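Local coordinates for uncharacterized N-acetyltransferase D2E76_00625 (Mycobacteroides abscessus, PDB 6YCA), which probably transfers acetyl groups from acetyl coenzyme A to amines, as a GCN5-related N-acetyltransferase of the Eis family that cannot modify aminoglycosides, at residues 222-234 against 262-274. Numbering follows the deposited sequence.
Sequences YVVTHPDGYVRYR and YRALVGHLLDLDL. With ACO (acetyl coenzyme *a), chain M.
L265 lies against the hairpin of strands 222-226 and 229-234 and makes the largest single contribution to the contact. Its CD2 meets V231 CG1 at 3.6 Å and also faces the backbone O of V224. Its CD1 lies against the backbone of G229 and Y230. One turn on, L269 CD2 sits over one face of the Y233 ring in a CH-pi contact, 4.0 Å from the ring centroid. Y222 CB packs on the opposite face, so the phenol is held between two aliphatic groups. With CG between its backbone N and carbonyl carbon (chi1 55°), Y233 lays its ring beside L269 and carries OH to H268.

H268 is the polar centre. Its NE2 and Y233 OH form a nearly straight hydrogen bond of 2.9 Å, with the hydroxyl at the imidazole edge. V224 CG1 stands over the centre of one imidazole face, 2° off the normal. Y233 OH also bonds R44 of a second subunit, which ties this buried pair to the subunit interface.

The packing is looser at H226, which is partly exposed and precedes the exposed P227 of the turn. H226 meets A264 CB through CD2 at 3.6 Å, while its ND1 accepts a bond from D228 N.

Beyond the helix, D273 OD2 accepts a 2.8 Å hydrogen bond from acetyl coenzyme A OAP; the second subunit supplies further ligand bonds. Helix segment 262-270 runs at 28° to strand 229-234 and covers one face of the hairpin in the second GNAT domain. Helix 184-192 packs against V223, T225 and Y230, while strands 248-256 and 176-177 flank the hairpin.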
loop_
_atom_site.group_PDB
_atom_site.type_symbol
_atom_site.label_atom_id
_atom_site.label_comp_id
_atom_site.label_asym_id
_atom_site.label_seq_id
_atom_site.Cartn_x
_atom_site.Cartn_y
_atom_site.Cartn_z
ATOM N N TYR A 222 14.726 1.731 26.614
ATOM C CA TYR A 222 16.128 1.845 26.964
ATOM C C TYR A 222 16.415 3.284 27.358
ATOM O O TYR A 222 15.851 4.223 26.790
ATOM C CB TYR A 222 16.998 1.442 25.777
ATOM C CG TYR A 222 16.857 -0.017 25.418
ATOM C CD1 TYR A 222 17.397 -1.004 26.227
ATOM C CD2 TYR A 222 16.170 -0.409 24.275
ATOM C CE1 TYR A 222 17.259 -2.337 25.908
ATOM C CE2 TYR A 222 16.033 -1.743 23.949
ATOM C CZ TYR A 222 16.582 -2.699 24.770
ATOM O OH TYR A 222 16.452 -4.026 24.458
ATOM N N VAL A 223 17.267 3.455 28.363
ATOM C CA VAL A 223 17.664 4.774 28.838
ATOM C C VAL A 223 19.182 4.808 28.846
ATOM O O VAL A 223 19.822 4.103 29.638
ATOM C CB VAL A 223 17.100 5.106 30.225
ATOM C CG1 VAL A 223 17.512 6.517 30.625
ATOM C CG2 VAL A 223 15.594 4.974 30.234
ATOM N N VAL A 224 19.753 5.619 27.969
ATOM C CA VAL A 224 21.191 5.796 27.857
ATOM C C VAL A 224 21.524 7.215 28.284
ATOM O O VAL A 224 20.841 8.170 27.897
ATOM C CB VAL A 224 21.661 5.498 26.423
ATOM C CG1 VAL A 224 23.092 5.950 26.221
ATOM C CG2 VAL A 224 21.516 4.007 26.143
ATOM N N THR A 225 22.563 7.349 29.095
ATOM C CA THR A 225 22.882 8.609 29.733
ATOM C C THR A 225 24.245 9.116 29.281
ATOM O O THR A 225 25.096 8.361 28.800
ATOM C CB THR A 225 22.859 8.453 31.263
ATOM O OG1 THR A 225 22.981 9.737 31.879
ATOM C CG2 THR A 225 24.001 7.579 31.721
ATOM N N HIS A 226 24.427 10.420 29.448
ATOM C CA HIS A 226 25.661 11.168 29.287
ATOM C C HIS A 226 25.779 12.091 30.490
ATOM O O HIS A 226 24.768 12.398 31.129
ATOM C CB HIS A 226 25.601 12.016 28.007
ATOM C CG HIS A 226 26.872 12.751 27.704
ATOM N ND1 HIS A 226 27.140 14.008 28.203
ATOM C CD2 HIS A 226 27.948 12.407 26.960
ATOM C CE1 HIS A 226 28.327 14.404 27.783
ATOM N NE2 HIS A 226 28.837 13.453 27.023
ATOM N N PRO A 227 26.998 12.501 30.867
ATOM C CA PRO A 227 27.125 13.463 31.972
ATOM C C PRO A 227 26.269 14.715 31.816
ATOM O O PRO A 227 25.929 15.354 32.815
ATOM C CB PRO A 227 28.621 13.793 31.969
ATOM C CG PRO A 227 29.258 12.529 31.517
ATOM C CD PRO A 227 28.302 11.903 30.519
ATOM N N ASP A 228 25.885 15.067 30.585
ATOM C CA ASP A 228 25.104 16.274 30.344
ATOM C C ASP A 228 23.849 16.006 29.517
ATOM O O ASP A 228 23.388 16.886 28.784
ATOM C CB ASP A 228 25.957 17.368 29.702
ATOM C CG ASP A 228 27.055 17.870 30.624
ATOM O OD1 ASP A 228 26.771 18.104 31.813
ATOM O OD2 ASP A 228 28.203 18.035 30.163
ATOM N N GLY A 229 23.271 14.816 29.631
ATOM C CA GLY A 229 22.032 14.530 28.933
ATOM C C GLY A 229 21.719 13.049 28.948
ATOM O O GLY A 229 22.455 12.239 29.517
ATOM N N TYR A 230 20.610 12.706 28.292
ATOM C CA TYR A 230 20.178 11.316 28.196
ATOM C C TYR A 230 19.368 11.114 26.919
ATOM O O TYR A 230 19.023 12.068 26.216
ATOM C CB TYR A 230 19.368 10.872 29.429
ATOM C CG TYR A 230 18.004 11.521 29.559
ATOM C CD1 TYR A 230 16.903 11.006 28.889
ATOM C CD2 TYR A 230 17.810 12.630 30.374
ATOM C CE1 TYR A 230 15.653 11.589 29.003
ATOM C CE2 TYR A 230 16.559 13.220 30.501
ATOM C CZ TYR A 230 15.483 12.694 29.813
ATOM O OH TYR A 230 14.232 13.264 29.925
ATOM N N VAL A 231 19.052 9.851 26.634
ATOM C CA VAL A 231 18.227 9.505 25.479
ATOM C C VAL A 231 17.432 8.243 25.796
ATOM O O VAL A 231 17.983 7.261 26.302
ATOM C CB VAL A 231 19.058 9.341 24.186
ATOM C CG1 VAL A 231 20.138 8.299 24.362
ATOM C CG2 VAL A 231 18.162 8.982 23.024
ATOM N N ARG A 232 16.128 8.286 25.519
ATOM C CA ARG A 232 15.224 7.150 25.657
ATOM C C ARG A 232 14.829 6.658 24.273
ATOM O O ARG A 232 14.481 7.463 23.404
ATOM C CB ARG A 232 13.950 7.564 26.387
ATOM C CG ARG A 232 14.022 7.614 27.885
ATOM C CD ARG A 232 12.729 8.217 28.398
ATOM N NE ARG A 232 11.560 7.509 27.877
ATOM C CZ ARG A 232 10.719 6.800 28.620
ATOM N NH1 ARG A 232 10.894 6.720 29.933
ATOM N NH2 ARG A 232 9.685 6.194 28.051
ATOM N N TYR A 233 14.874 5.345 24.069
ATOM C CA TYR A 233 14.461 4.772 22.794
ATOM C C TYR A 233 13.831 3.401 23.004
ATOM O O TYR A 233 14.176 2.678 23.942
ATOM C CB TYR A 233 15.602 4.717 21.767
ATOM C CG TYR A 233 16.852 4.001 22.228
ATOM C CD1 TYR A 233 17.846 4.675 22.929
ATOM C CD2 TYR A 233 17.042 2.653 21.956
ATOM C CE1 TYR A 233 18.997 4.022 23.345
ATOM C CE2 TYR A 233 18.186 1.994 22.365
ATOM C CZ TYR A 233 19.159 2.681 23.061
ATOM O OH TYR A 233 20.295 2.021 23.471
ATOM N N ARG A 234 12.909 3.048 22.107
ATOM C CA ARG A 234 12.135 1.822 22.212
ATOM C C ARG A 234 12.121 1.077 20.883
ATOM O O ARG A 234 11.935 1.692 19.826
ATOM C CB ARG A 234 10.691 2.172 22.600
ATOM C CG ARG A 234 9.972 1.104 23.405
ATOM C CD ARG A 234 8.639 1.623 23.931
ATOM N NE ARG A 234 8.846 2.658 24.945
ATOM C CZ ARG A 234 7.916 3.082 25.798
ATOM N NH1 ARG A 234 8.209 4.025 26.681
ATOM N NH2 ARG A 234 6.695 2.561 25.777
ATOM N N TYR A 262 24.967 16.162 22.942
ATOM C CA TYR A 262 24.144 15.924 21.759
ATOM C C TYR A 262 24.824 14.946 20.809
ATOM O O TYR A 262 24.219 13.955 20.381
ATOM C CB TYR A 262 23.855 17.247 21.047
ATOM C CG TYR A 262 23.091 17.092 19.748
ATOM C CD1 TYR A 262 21.714 16.904 19.753
ATOM C CD2 TYR A 262 23.741 17.129 18.518
ATOM C CE1 TYR A 262 21.001 16.763 18.574
ATOM C CE2 TYR A 262 23.039 16.985 17.330
ATOM C CZ TYR A 262 21.666 16.801 17.365
ATOM O OH TYR A 262 20.955 16.653 16.195
ATOM N N ARG A 263 26.092 15.204 20.473
ATOM C CA ARG A 263 26.797 14.330 19.539
ATOM C C ARG A 263 27.023 12.945 20.130
ATOM O O ARG A 263 26.867 11.937 19.430
ATOM C CB ARG A 263 28.108 14.973 19.086
ATOM C CG ARG A 263 27.924 16.217 18.227
ATOM C CD ARG A 263 29.257 16.728 17.724
ATOM N NE ARG A 263 30.092 17.178 18.832
ATOM C CZ ARG A 263 30.198 18.445 19.226
ATOM N NH1 ARG A 263 29.526 19.398 18.593
ATOM N NH2 ARG A 263 30.983 18.762 20.249
ATOM N N ALA A 264 27.375 12.871 21.418
ATOM C CA ALA A 264 27.603 11.570 22.037
ATOM C C ALA A 264 26.323 10.745 22.064
ATOM O O ALA A 264 26.339 9.553 21.733
ATOM C CB ALA A 264 28.160 11.749 23.445
ATOM N N LEU A 265 25.197 11.369 22.424
ATOM C CA LEU A 265 23.931 10.643 22.475
ATOM C C LEU A 265 23.469 10.219 21.088
ATOM O O LEU A 265 23.031 9.080 20.900
ATOM C CB LEU A 265 22.864 11.478 23.176
ATOM C CG LEU A 265 23.081 11.621 24.678
ATOM C CD1 LEU A 265 22.092 12.605 25.262
ATOM C CD2 LEU A 265 22.951 10.263 25.335
ATOM N N VAL A 266 23.539 11.124 20.110
ATOM C CA VAL A 266 23.187 10.761 18.739
ATOM C C VAL A 266 24.148 9.708 18.199
ATOM O O VAL A 266 23.733 8.746 17.538
ATOM C CB VAL A 266 23.154 12.016 17.848
ATOM C CG1 VAL A 266 23.059 11.625 16.382
ATOM C CG2 VAL A 266 21.988 12.902 18.240
ATOM N N GLY A 267 25.444 9.869 18.483
ATOM C CA GLY A 267 26.418 8.882 18.054
ATOM C C GLY A 267 26.173 7.505 18.635
ATOM O O GLY A 267 26.413 6.497 17.966
ATOM N N HIS A 268 25.675 7.440 19.872
ATOM C CA HIS A 268 25.322 6.150 20.453
ATOM C C HIS A 268 24.279 5.442 19.603
ATOM O O HIS A 268 24.383 4.234 19.355
ATOM C CB HIS A 268 24.782 6.338 21.871
ATOM C CG HIS A 268 24.091 5.124 22.409
ATOM N ND1 HIS A 268 24.769 4.084 23.009
ATOM C CD2 HIS A 268 22.784 4.767 22.404
ATOM C CE1 HIS A 268 23.908 3.148 23.367
ATOM N NE2 HIS A 268 22.698 3.536 23.006
ATOM N N LEU A 269 23.268 6.184 19.145
ATOM C CA LEU A 269 22.225 5.609 18.303
ATOM C C LEU A 269 22.786 5.169 16.957
ATOM O O LEU A 269 22.445 4.090 16.460
ATOM C CB LEU A 269 21.103 6.631 18.119
ATOM C CG LEU A 269 20.361 7.031 19.399
ATOM C CD1 LEU A 269 19.413 8.187 19.141
ATOM C CD2 LEU A 269 19.592 5.838 19.953
ATOM N N LEU A 270 23.656 5.982 16.355
ATOM C CA LEU A 270 24.196 5.628 15.049
ATOM C C LEU A 270 25.074 4.387 15.102
ATOM O O LEU A 270 25.228 3.712 14.082
ATOM C CB LEU A 270 24.996 6.797 14.475
ATOM C CG LEU A 270 24.265 8.134 14.330
ATOM C CD1 LEU A 270 25.211 9.189 13.792
ATOM C CD2 LEU A 270 23.046 7.993 13.431
ATOM N N ASP A 271 25.592 4.038 16.275
ATOM C CA ASP A 271 26.509 2.920 16.433
ATOM C C ASP A 271 25.837 1.700 17.051
ATOM O O ASP A 271 26.520 0.720 17.371
ATOM C CB ASP A 271 27.690 3.352 17.305
ATOM C CG ASP A 271 28.935 2.526 17.063
ATOM O OD1 ASP A 271 29.019 1.851 16.015
ATOM O OD2 ASP A 271 29.828 2.538 17.934
ATOM N N LEU A 272 24.516 1.735 17.220
ATOM C CA LEU A 272 23.782 0.637 17.833
ATOM C C LEU A 272 23.606 -0.508 16.844
ATOM O O LEU A 272 22.983 -0.336 15.791
ATOM C CB LEU A 272 22.415 1.126 18.297
ATOM C CG LEU A 272 22.142 1.009 19.789
ATOM C CD1 LEU A 272 21.290 2.177 20.261
ATOM C CD2 LEU A 272 21.474 -0.310 20.087
ATOM N N ASP A 273 24.123 -1.680 17.197
ATOM C CA ASP A 273 24.103 -2.819 16.292
ATOM C C ASP A 273 22.688 -3.370 16.173
ATOM O O ASP A 273 21.870 -3.244 17.091
ATOM C CB ASP A 273 25.017 -3.916 16.827
ATOM C CG ASP A 273 26.478 -3.600 16.628
ATOM O OD1 ASP A 273 26.865 -3.278 15.483
ATOM O OD2 ASP A 273 27.236 -3.655 17.619
ATOM N N LEU A 274 22.409 -3.978 15.017
ATOM C CA LEU A 274 21.117 -4.571 14.672
ATOM C C LEU A 274 20.026 -3.559 14.350
ATOM O O LEU A 274 18.938 -3.952 13.915
ATOM C CB LEU A 274 20.610 -5.530 15.755
ATOM C CG LEU A 274 21.126 -6.961 15.755
ATOM C CD1 LEU A 274 20.418 -7.740 16.836
ATOM C CD2 LEU A 274 20.912 -7.597 14.395
HETATM N N1A ACO M . 28.138 -5.797 11.441
HETATM C C2A ACO M . 29.273 -5.733 10.733
HETATM N N3A ACO M . 30.495 -6.135 11.108
HETATM C C4A ACO M . 30.646 -6.674 12.347
HETATM C C5A ACO M . 29.529 -6.794 13.178
HETATM C C6A ACO M . 28.206 -6.324 12.686
HETATM N N6A ACO M . 27.109 -6.425 13.477
HETATM N N7A ACO M . 29.927 -7.346 14.336
HETATM C C8A ACO M . 31.256 -7.568 14.233
HETATM N N9A ACO M . 31.693 -7.160 13.030
HETATM C C1B ACO M . 33.096 -7.259 12.558
HETATM C C2B ACO M . 33.965 -6.184 13.199
HETATM O O2B ACO M . 33.974 -5.003 12.391
HETATM C C3B ACO M . 35.324 -6.884 13.125
HETATM O O3B ACO M . 35.835 -6.743 11.807
HETATM P P3B ACO M . 37.379 -6.357 11.597
HETATM O O7A ACO M . 37.628 -5.025 12.264
HETATM O O8A ACO M . 38.226 -7.428 12.240
HETATM O O9A ACO M . 37.663 -6.273 10.113
HETATM C C4B ACO M . 34.992 -8.359 13.331
HETATM O O4B ACO M . 33.632 -8.527 12.939
HETATM C C5B ACO M . 35.246 -8.801 14.768
HETATM O O5B ACO M . 34.585 -7.872 15.617
HETATM P P1A ACO M . 34.630 -7.929 17.217
HETATM O O1A ACO M . 35.273 -6.671 17.751
HETATM O O2A ACO M . 35.367 -9.170 17.664
HETATM O O3A ACO M . 33.093 -8.008 17.673
HETATM P P2A ACO M . 32.190 -7.171 18.706
HETATM O O4A ACO M . 32.857 -7.102 20.064
HETATM O O5A ACO M . 31.983 -5.785 18.140
HETATM O O6A ACO M . 30.772 -7.922 18.807
HETATM C CBP ACO M . 28.625 -8.560 17.945
HETATM C CCP ACO M . 30.081 -8.281 17.613
HETATM C CDP ACO M . 28.544 -9.583 19.069
HETATM C CEP ACO M . 27.921 -9.102 16.711
HETATM C CAP ACO M . 28.014 -7.235 18.404
HETATM O OAP ACO M . 28.079 -6.294 17.324
HETATM C C9P ACO M . 26.582 -7.368 18.851
HETATM O O9P ACO M . 26.315 -7.596 20.020
HETATM N N8P ACO M . 25.660 -7.196 17.906
HETATM C C7P ACO M . 24.231 -7.260 18.161
HETATM C C6P ACO M . 23.759 -8.601 18.707
HETATM C C5P ACO M . 23.942 -9.728 17.717
HETATM O O5P ACO M . 23.767 -9.538 16.526
HETATM N N4P ACO M . 24.308 -10.907 18.213
HETATM C C3P ACO M . 24.464 -12.049 17.338
HETATM C C2P ACO M . 23.304 -13.024 17.479
HETATM S S1P ACO M . 23.534 -14.412 16.419
HETATM C C ACO M . 23.315 -15.645 17.534
HETATM O O ACO M . 22.680 -15.432 18.555
HETATM C CH3 ACO M . 23.905 -16.997 17.267
#